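Local structure of transcriptional regulator (Thermus thermophilus, 2H0A) at residues A[14-19]-A[216-221]; A[117-122]-A[182-187]. The protein is a probable CcpA-like transcriptional regulator whose two-lobed, periplasmic-binding-protein-like core probably senses a small effector molecule. All blocks are in the same frame, centred on the assembly; numbering follows the deposited sequence.

Contact 1. Residues A[14-19]-A[216-221]; sequences YRRLVE and DGHPFA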
ATOM      1  N   TYR A  14       2.200  12.528  -0.966  1.00 46.69           N
ATOM      2  CA  TYR A  14       1.688  13.204   0.206  1.00 47.69           C
ATOM      3  C   TYR A  14       2.825  13.698   1.071  1.00 47.55           C
ATOM      4  O   TYR A  14       2.672  14.677   1.795  1.00 48.84           O
ATOM      5  CB  TYR A  14       0.744  12.276   0.966  1.00 50.84           C
ATOM      6  CG  TYR A  14      -0.457  11.946   0.121  1.00 56.88           C
ATOM      7  CD1 TYR A  14      -1.450  12.900  -0.109  1.00 58.99           C
ATOM      8  CD2 TYR A  14      -0.527  10.743  -0.578  1.00 60.10           C
ATOM      9  CE1 TYR A  14      -2.471  12.672  -1.025  1.00 62.29           C
ATOM     10  CE2 TYR A  14      -1.542  10.501  -1.498  1.00 63.85           C
ATOM     11  CZ  TYR A  14      -2.509  11.473  -1.722  1.00 64.89           C
ATOM     12  OH  TYR A  14      -3.482  11.253  -2.674  1.00 67.08           O
ATOM     13  N   ARG A  15       3.978  13.049   0.990  1.00 46.60           N
ATOM     14  CA  ARG A  15       5.095  13.517   1.791  1.00 46.09           C
ATOM     15  C   ARG A  15       5.463  14.889   1.252  1.00 45.95           C
ATOM     16  O   ARG A  15       5.585  15.850   2.012  1.00 46.54           O
ATOM     17  CB  ARG A  15       6.308  12.587   1.687  1.00 45.47           C
ATOM     18  CG  ARG A  15       7.449  13.015   2.605  1.00 45.69           C
ATOM     19  CD  ARG A  15       8.778  12.344   2.281  1.00 45.98           C
ATOM     20  NE  ARG A  15       9.356  12.817   1.025  1.00 48.24           N
ATOM     21  CZ  ARG A  15       9.731  14.072   0.795  1.00 49.58           C
ATOM     22  NH1 ARG A  15       9.595  14.998   1.734  1.00 50.12           N
ATOM     23  NH2 ARG A  15      10.234  14.406  -0.382  1.00 51.27           N
ATOM     24  N   ARG A  16       5.622  14.975  -0.067  1.00 45.12           N
ATOM     25  CA  ARG A  16       5.983  16.231  -0.728  1.00 43.93           C
ATOM     26  C   ARG A  16       4.920  17.301  -0.548  1.00 43.00           C
ATOM     27  O   ARG A  16       5.238  18.481  -0.433  1.00 43.18           O
ATOM     28  CB  ARG A  16       6.198  16.011  -2.223  1.00 41.98           C
ATOM     29  CG  ARG A  16       7.260  14.988  -2.565  1.00 42.81           C
ATOM     30  CD  ARG A  16       7.212  14.678  -4.050  1.00 43.14           C
ATOM     31  NE  ARG A  16       7.479  15.868  -4.850  1.00 44.24           N
ATOM     32  CZ  ARG A  16       7.259  15.963  -6.157  1.00 42.40           C
ATOM     33  NH1 ARG A  16       6.764  14.930  -6.827  1.00 40.33           N
ATOM     34  NH2 ARG A  16       7.530  17.095  -6.788  1.00 40.09           N
ATOM     35  N   LEU A  17       3.661  16.877  -0.528  1.00 42.71           N
ATOM     36  CA  LEU A  17       2.532  17.788  -0.381  1.00 41.96           C
ATOM     37  C   LEU A  17       2.577  18.480   0.969  1.00 41.71           C
ATOM     38  O   LEU A  17       2.396  19.691   1.062  1.00 41.41           O
ATOM     39  CB  LEU A  17       1.220  17.016  -0.521  1.00 42.13           C
ATOM     40  CG  LEU A  17       0.009  17.823  -0.989  1.00 44.10           C
ATOM     41  CD1 LEU A  17       0.247  18.292  -2.421  1.00 45.02           C
ATOM     42  CD2 LEU A  17      -1.244  16.972  -0.926  1.00 43.98           C
ATOM     43  N   VAL A  18       2.837  17.701   2.014  1.00 42.08           N
ATOM     44  CA  VAL A  18       2.904  18.213   3.377  1.00 41.02           C
ATOM     45  C   VAL A  18       4.174  19.008   3.629  1.00 42.31           C
ATOM     46  O   VAL A  18       4.178  19.951   4.417  1.00 42.29           O
ATOM     47  CB  VAL A  18       2.830  17.068   4.391  1.00 40.72           C
ATOM     48  CG1 VAL A  18       3.115  17.597   5.782  1.00 41.30           C
ATOM     49  CG2 VAL A  18       1.459  16.413   4.341  1.00 37.31           C
ATOM     50  N   GLU A  19       5.265  18.623   2.979  1.00 43.79           N
ATOM     51  CA  GLU A  19       6.502  19.366   3.145  1.00 46.12           C
ATOM     52  C   GLU A  19       6.197  20.762   2.632  1.00 47.82           C
ATOM     53  O   GLU A  19       6.657  21.758   3.194  1.00 48.67           O
ATOM     54  CB  GLU A  19       7.628  18.751   2.316  1.00 47.38           C
ATOM     55  CG  GLU A  19       8.969  19.465   2.475  1.00 51.05           C
ATOM     56  CD  GLU A  19      10.090  18.794   1.689  1.00 54.48           C
ATOM     57  OE1 GLU A  19      10.351  17.596   1.933  1.00 56.57           O
ATOM     58  OE2 GLU A  19      10.714  19.464   0.831  1.00 55.43           O
ATOM     59  N   ASP A 216       4.693  12.364 -12.058  1.00 40.87           N
ATOM     60  CA  ASP A 216       4.946  12.821 -10.686  1.00 42.13           C
ATOM     61  C   ASP A 216       6.272  13.466 -10.288  1.00 41.58           C
ATOM     62  O   ASP A 216       6.413  13.965  -9.184  1.00 40.95           O
ATOM     63  CB  ASP A 216       5.068  11.660  -9.691  1.00 44.13           C
ATOM     64  CG  ASP A 216       3.718  11.152  -9.188  1.00 47.29           C
ATOM     65  OD1 ASP A 216       2.685  11.853  -9.308  1.00 49.57           O
ATOM     66  OD2 ASP A 216       3.694  10.033  -8.638  1.00 48.95           O
ATOM     67  N   GLY A 217       7.248  13.451 -11.185  1.00 41.37           N
ATOM     68  CA  GLY A 217       8.515  14.082 -10.874  1.00 42.05           C
ATOM     69  C   GLY A 217       9.101  13.952  -9.474  1.00 43.85           C
ATOM     70  O   GLY A 217       9.688  14.902  -8.943  1.00 45.28           O
ATOM     71  N   HIS A 218       8.876  12.811  -8.833  1.00 43.50           N
ATOM     72  CA  HIS A 218       9.384  12.585  -7.487  1.00 42.94           C
ATOM     73  C   HIS A 218      10.889  12.731  -7.360  1.00 45.21           C
ATOM     74  O   HIS A 218      11.626  12.511  -8.318  1.00 46.09           O
ATOM     75  CB  HIS A 218       8.999  11.195  -6.981  1.00 40.35           C
ATOM     76  CG  HIS A 218       7.553  11.058  -6.645  1.00 38.98           C
ATOM     77  ND1 HIS A 218       6.825  12.076  -6.071  1.00 40.48           N
ATOM     78  CD2 HIS A 218       6.702  10.017  -6.784  1.00 40.30           C
ATOM     79  CE1 HIS A 218       5.584  11.670  -5.873  1.00 40.01           C
ATOM     80  NE2 HIS A 218       5.484  10.423  -6.296  1.00 40.95           N
ATOM     81  N   PRO A 219      11.367  13.108  -6.167  1.00 46.79           N
ATOM     82  CA  PRO A 219      12.801  13.275  -5.936  1.00 46.65           C
ATOM     83  C   PRO A 219      13.613  12.038  -6.332  1.00 46.73           C
ATOM     84  O   PRO A 219      14.669  12.148  -6.944  1.00 45.78           O
ATOM     85  CB  PRO A 219      12.872  13.555  -4.437  1.00 46.07           C
ATOM     86  CG  PRO A 219      11.610  14.314  -4.193  1.00 45.73           C
ATOM     87  CD  PRO A 219      10.593  13.530  -4.984  1.00 47.18           C
ATOM     88  N   PHE A 220      13.114  10.858  -5.994  1.00 47.02           N
ATOM     89  CA  PHE A 220      13.847   9.650  -6.318  1.00 48.31           C
ATOM     90  C   PHE A 220      14.021   9.430  -7.814  1.00 49.86           C
ATOM     91  O   PHE A 220      14.772   8.556  -8.239  1.00 49.98           O
ATOM     92  CB  PHE A 220      13.177   8.433  -5.665  1.00 47.80           C
ATOM     93  CG  PHE A 220      11.856   8.037  -6.275  1.00 47.28           C
ATOM     94  CD1 PHE A 220      11.792   7.477  -7.550  1.00 47.83           C
ATOM     95  CD2 PHE A 220      10.678   8.162  -5.546  1.00 48.30           C
ATOM     96  CE1 PHE A 220      10.578   7.045  -8.081  1.00 46.42           C
ATOM     97  CE2 PHE A 220       9.457   7.732  -6.071  1.00 46.30           C
ATOM     98  CZ  PHE A 220       9.411   7.173  -7.339  1.00 46.71           C
ATOM     99  N   ALA A 221      13.342  10.241  -8.614  1.00 51.91           N
ATOM    100  CA  ALA A 221      13.402  10.109 -10.065  1.00 53.92           C
ATOM    101  C   ALA A 221      14.709  10.566 -10.696  1.00 56.05           C
ATOM    102  O   ALA A 221      15.085  10.082 -11.762  1.00 55.99           O
ATOM    103  CB  ALA A 221      12.241  10.859 -10.697  1.00 52.66           C
TER

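Contact 2. Residues A[117-122]-A[182-187]; sequences FAIAVE and LNVFAG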
ATOM      1  N   PHE A 117       3.338   1.911 -25.292  1.00 35.05           N
ATOM      2  CA  PHE A 117       2.454   1.269 -24.327  1.00 34.32           C
ATOM      3  C   PHE A 117       2.235   2.222 -23.168  1.00 35.31           C
ATOM      4  O   PHE A 117       3.010   3.155 -22.960  1.00 35.82           O
ATOM      5  CB  PHE A 117       3.066  -0.023 -23.775  1.00 31.88           C
ATOM      6  CG  PHE A 117       3.325  -1.075 -24.811  1.00 29.17           C
ATOM      7  CD1 PHE A 117       4.499  -1.069 -25.548  1.00 28.15           C
ATOM      8  CD2 PHE A 117       2.391  -2.080 -25.043  1.00 29.37           C
ATOM      9  CE1 PHE A 117       4.748  -2.042 -26.495  1.00 29.76           C
ATOM     10  CE2 PHE A 117       2.629  -3.062 -25.991  1.00 30.60           C
ATOM     11  CZ  PHE A 117       3.815  -3.042 -26.721  1.00 30.91           C
ATOM     12  N   ALA A 118       1.182   1.969 -22.405  1.00 35.90           N
ATOM     13  CA  ALA A 118       0.859   2.799 -21.262  1.00 36.84           C
ATOM     14  C   ALA A 118       0.409   1.945 -20.081  1.00 37.48           C
ATOM     15  O   ALA A 118      -0.164   0.860 -20.254  1.00 35.94           O
ATOM     16  CB  ALA A 118      -0.230   3.792 -21.636  1.00 36.09           C
ATOM     17  N   ILE A 119       0.686   2.442 -18.880  1.00 39.23           N
ATOM     18  CA  ILE A 119       0.302   1.753 -17.661  1.00 41.22           C
ATOM     19  C   ILE A 119      -0.698   2.646 -16.932  1.00 43.27           C
ATOM     20  O   ILE A 119      -0.432   3.825 -16.688  1.00 43.59           O
ATOM     21  CB  ILE A 119       1.528   1.477 -16.743  1.00 40.02           C
ATOM     22  CG1 ILE A 119       2.609   0.727 -17.525  1.00 40.72           C
ATOM     23  CG2 ILE A 119       1.106   0.635 -15.543  1.00 39.55           C
ATOM     24  CD1 ILE A 119       3.829   0.387 -16.722  1.00 41.38           C
ATOM     25  N   ALA A 120      -1.856   2.078 -16.611  1.00 45.15           N
ATOM     26  CA  ALA A 120      -2.906   2.805 -15.917  1.00 47.06           C
ATOM     27  C   ALA A 120      -3.058   2.275 -14.497  1.00 49.52           C
ATOM     28  O   ALA A 120      -3.246   1.076 -14.284  1.00 48.16           O
ATOM     29  CB  ALA A 120      -4.215   2.664 -16.677  1.00 45.96           C
ATOM     30  N   VAL A 121      -2.969   3.176 -13.527  1.00 54.14           N
ATOM     31  CA  VAL A 121      -3.096   2.795 -12.126  1.00 59.60           C
ATOM     32  C   VAL A 121      -4.564   2.665 -11.728  1.00 64.64           C
ATOM     33  O   VAL A 121      -5.364   3.579 -11.940  1.00 65.08           O
ATOM     34  CB  VAL A 121      -2.405   3.817 -11.215  1.00 58.68           C
ATOM     35  CG1 VAL A 121      -2.532   3.389  -9.765  1.00 58.36           C
ATOM     36  CG2 VAL A 121      -0.941   3.949 -11.613  1.00 57.99           C
ATOM     37  N   GLU A 122      -4.899   1.517 -11.145  1.00 70.09           N
ATOM     38  CA  GLU A 122      -6.263   1.214 -10.730  1.00 74.78           C
ATOM     39  C   GLU A 122      -6.359   0.924  -9.232  1.00 77.87           C
ATOM     40  O   GLU A 122      -6.231  -0.224  -8.803  1.00 78.66           O
ATOM     41  CB  GLU A 122      -6.771   0.004 -11.523  1.00 76.08           C
ATOM     42  CG  GLU A 122      -8.226  -0.382 -11.279  1.00 78.94           C
ATOM     43  CD  GLU A 122      -9.206   0.592 -11.904  1.00 80.35           C
ATOM     44  OE1 GLU A 122      -9.128   0.813 -13.133  1.00 81.24           O
ATOM     45  OE2 GLU A 122     -10.057   1.133 -11.166  1.00 81.71           O
ATOM     46  N   LEU A 182      10.866  -0.307 -27.433  1.00 43.30           N
ATOM     47  CA  LEU A 182       9.477  -0.020 -27.158  1.00 43.57           C
ATOM     48  C   LEU A 182       9.395   1.076 -26.101  1.00 42.52           C
ATOM     49  O   LEU A 182      10.293   1.243 -25.269  1.00 39.21           O
ATOM     50  CB  LEU A 182       8.714  -1.274 -26.714  1.00 45.28           C
ATOM     51  CG  LEU A 182       9.067  -1.965 -25.404  1.00 46.01           C
ATOM     52  CD1 LEU A 182       7.970  -2.934 -25.036  1.00 47.58           C
ATOM     53  CD2 LEU A 182      10.387  -2.683 -25.560  1.00 49.97           C
ATOM     54  N   ASN A 183       8.307   1.831 -26.157  1.00 41.95           N
ATOM     55  CA  ASN A 183       8.095   2.940 -25.257  1.00 41.21           C
ATOM     56  C   ASN A 183       7.000   2.647 -24.269  1.00 39.62           C
ATOM     57  O   ASN A 183       5.974   2.069 -24.623  1.00 39.17           O
ATOM     58  CB  ASN A 183       7.754   4.172 -26.074  1.00 43.16           C
ATOM     59  CG  ASN A 183       8.755   4.412 -27.173  1.00 43.53           C
ATOM     60  OD1 ASN A 183       9.916   4.720 -26.906  1.00 44.18           O
ATOM     61  ND2 ASN A 183       8.321   4.249 -28.419  1.00 43.38           N
ATOM     62  N   VAL A 184       7.233   3.064 -23.028  1.00 38.02           N
ATOM     63  CA  VAL A 184       6.288   2.852 -21.948  1.00 36.96           C
ATOM     64  C   VAL A 184       5.978   4.132 -21.173  1.00 36.81           C
ATOM     65  O   VAL A 184       6.881   4.868 -20.776  1.00 36.34           O
ATOM     66  CB  VAL A 184       6.824   1.805 -20.933  1.00 36.46           C
ATOM     67  CG1 VAL A 184       5.821   1.624 -19.792  1.00 35.25           C
ATOM     68  CG2 VAL A 184       7.102   0.478 -21.632  1.00 35.41           C
ATOM     69  N   PHE A 185       4.691   4.393 -20.980  1.00 35.97           N
ATOM     70  CA  PHE A 185       4.256   5.534 -20.196  1.00 35.68           C
ATOM     71  C   PHE A 185       3.759   4.905 -18.899  1.00 36.04           C
ATOM     72  O   PHE A 185       2.634   4.417 -18.831  1.00 35.40           O
ATOM     73  CB  PHE A 185       3.113   6.292 -20.885  1.00 35.56           C
ATOM     74  CG  PHE A 185       2.581   7.446 -20.076  1.00 34.71           C
ATOM     75  CD1 PHE A 185       3.425   8.170 -19.228  1.00 36.14           C
ATOM     76  CD2 PHE A 185       1.253   7.822 -20.165  1.00 34.74           C
ATOM     77  CE1 PHE A 185       2.956   9.249 -18.480  1.00 34.41           C
ATOM     78  CE2 PHE A 185       0.764   8.904 -19.422  1.00 36.72           C
ATOM     79  CZ  PHE A 185       1.621   9.617 -18.577  1.00 36.83           C
ATOM     80  N   ALA A 186       4.615   4.909 -17.878  1.00 36.29           N
ATOM     81  CA  ALA A 186       4.289   4.319 -16.582  1.00 35.80           C
ATOM     82  C   ALA A 186       3.045   4.898 -15.953  1.00 35.77           C
ATOM     83  O   ALA A 186       2.237   4.162 -15.396  1.00 37.73           O
ATOM     84  CB  ALA A 186       5.454   4.467 -15.629  1.00 36.44           C
ATOM     85  N   GLY A 187       2.885   6.213 -16.032  1.00 35.46           N
ATOM     86  CA  GLY A 187       1.712   6.826 -15.436  1.00 35.58           C
ATOM     87  C   GLY A 187       1.973   7.305 -14.026  1.00 34.87           C
ATOM     88  O   GLY A 187       1.270   8.178 -13.531  1.00 36.37           O
TER

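Contact 1. Residues A[14-19]-A[216-221]
Arg16 reaches from helix 12-25 to Asp216 and His218, in the loop after strand 210-215. In the two-lobed fold of LacI/GalR-type regulators this joins the N-terminal lobe to the C-terminal one. From CB of Arg16, CG lies anti to the carbonyl carbon (chi1 -58°). CD then rests against the loop, with Pro219 CD 3.7 Å from Arg16 CD and the ND1 corner of the His218 ring also close. The chain bends at chi3, and the guanidinium stands with Pro219 CD over one face, on the same side as Gly217 O. At the tip, Arg16 NH1 grips two acceptors. NH1 sits almost in line with the carbonyl of Asp216, 2.6 Å from Asp216 O, which lies close to the guanidinium plane, though the N-H is bent from the line (139°). The bond from NH1 to His218 ND1 (3.0 Å) comes in tilted 34° from the ring plane, with guanidinium and imidazole almost perpendicular. Arg16 NH2 turns instead to Glu234, in a salt bridge, and to Gln231 O. An alanine here would probably leave Asp216 O and His218 ND1 without this donor and Glu234 without this salt bridge, weakening the tie between the lobes. Next to it, Arg15 NH1 forms a salt bridge with Glu19, one turn on, while Pro219 CG lies at the edge of the Arg15 guanidinium, nearest NH2. Behind the imidazole, Asp216 CB lies 3.6 Å above the ring plane of His218, over its centre.

Contact 2. Residues A[117-122]-A[182-187]
Phe117 and Val184 pair, as do Ala118 and Phe185, where strands 116-121 and 182-185 run side by side in parallel, the segment axes (117-121 and 182-185) 23° apart. They are neighbouring strands in the alpha/beta core of the C-terminal lobe, and the chain between them passes through helix 133-147, strand 157-160 and helix 164-175. Three backbone hydrogen bonds zip them together in the parallel pattern. Phe117 uses both its backbone groups: Phe117 N donates to Asn183 O (2.7 Å), and Phe117 O accepts from Phe185 N (2.9 Å). Phe185 O then takes the N-H of Ile119, at 2.8 Å from Ile119 N. Weaker CA-H...O contacts fill in, from Val184 CA to Phe117 O and from Ala118 CA to Phe185 O.

Apolar contacts fall on both faces of the sheet. On the face carrying Phe117 and Val184, Phe117 CE1 meets Leu182 CD1 at 3.6 Å, and Ile119 CD1 comes to 3.9 Å from Val184 CG1. In Ile119, CG1 anti to the carbonyl carbon and an extended chi2 (-179°) carry CD1 to that methyl. Phe174 of helix 164-175 packs over this face, touching all four of these side chains. On the other face Ala118 CB lies 4.2 Å from Phe185 CB, under helix 133-147, whose Phe141 stacks on the Phe185 ring.

The polar end of Asn183 turns elsewhere, ND2 donating to Pro113 O. Beyond the pairing the second strand turns off at Ala186, and Gly187 N ends up 3.7 Å above the ring plane of Phe185, offset toward the rim.

In the fold
The two contacts do different jobs in one chain: contact 1 joins the two lobes, contact 2 lies wholly inside the C-terminal one. Their centres are about 20 Å apart and they do not touch, though contact 2 is nested in the loop that contact 1 closes. They share no helix or strand. Contact 2 is core throughout, two strands pinned by backbone bonds and sealed by aliphatic and aromatic side chains from helices on both faces. Contact 1 is only partly buried; a single arginine carries it, through a carbonyl and an imidazole nitrogen across the contact, with its salt bridge to Glu234 outside it, and less than half as much surface is buried (190 against 393 Å²).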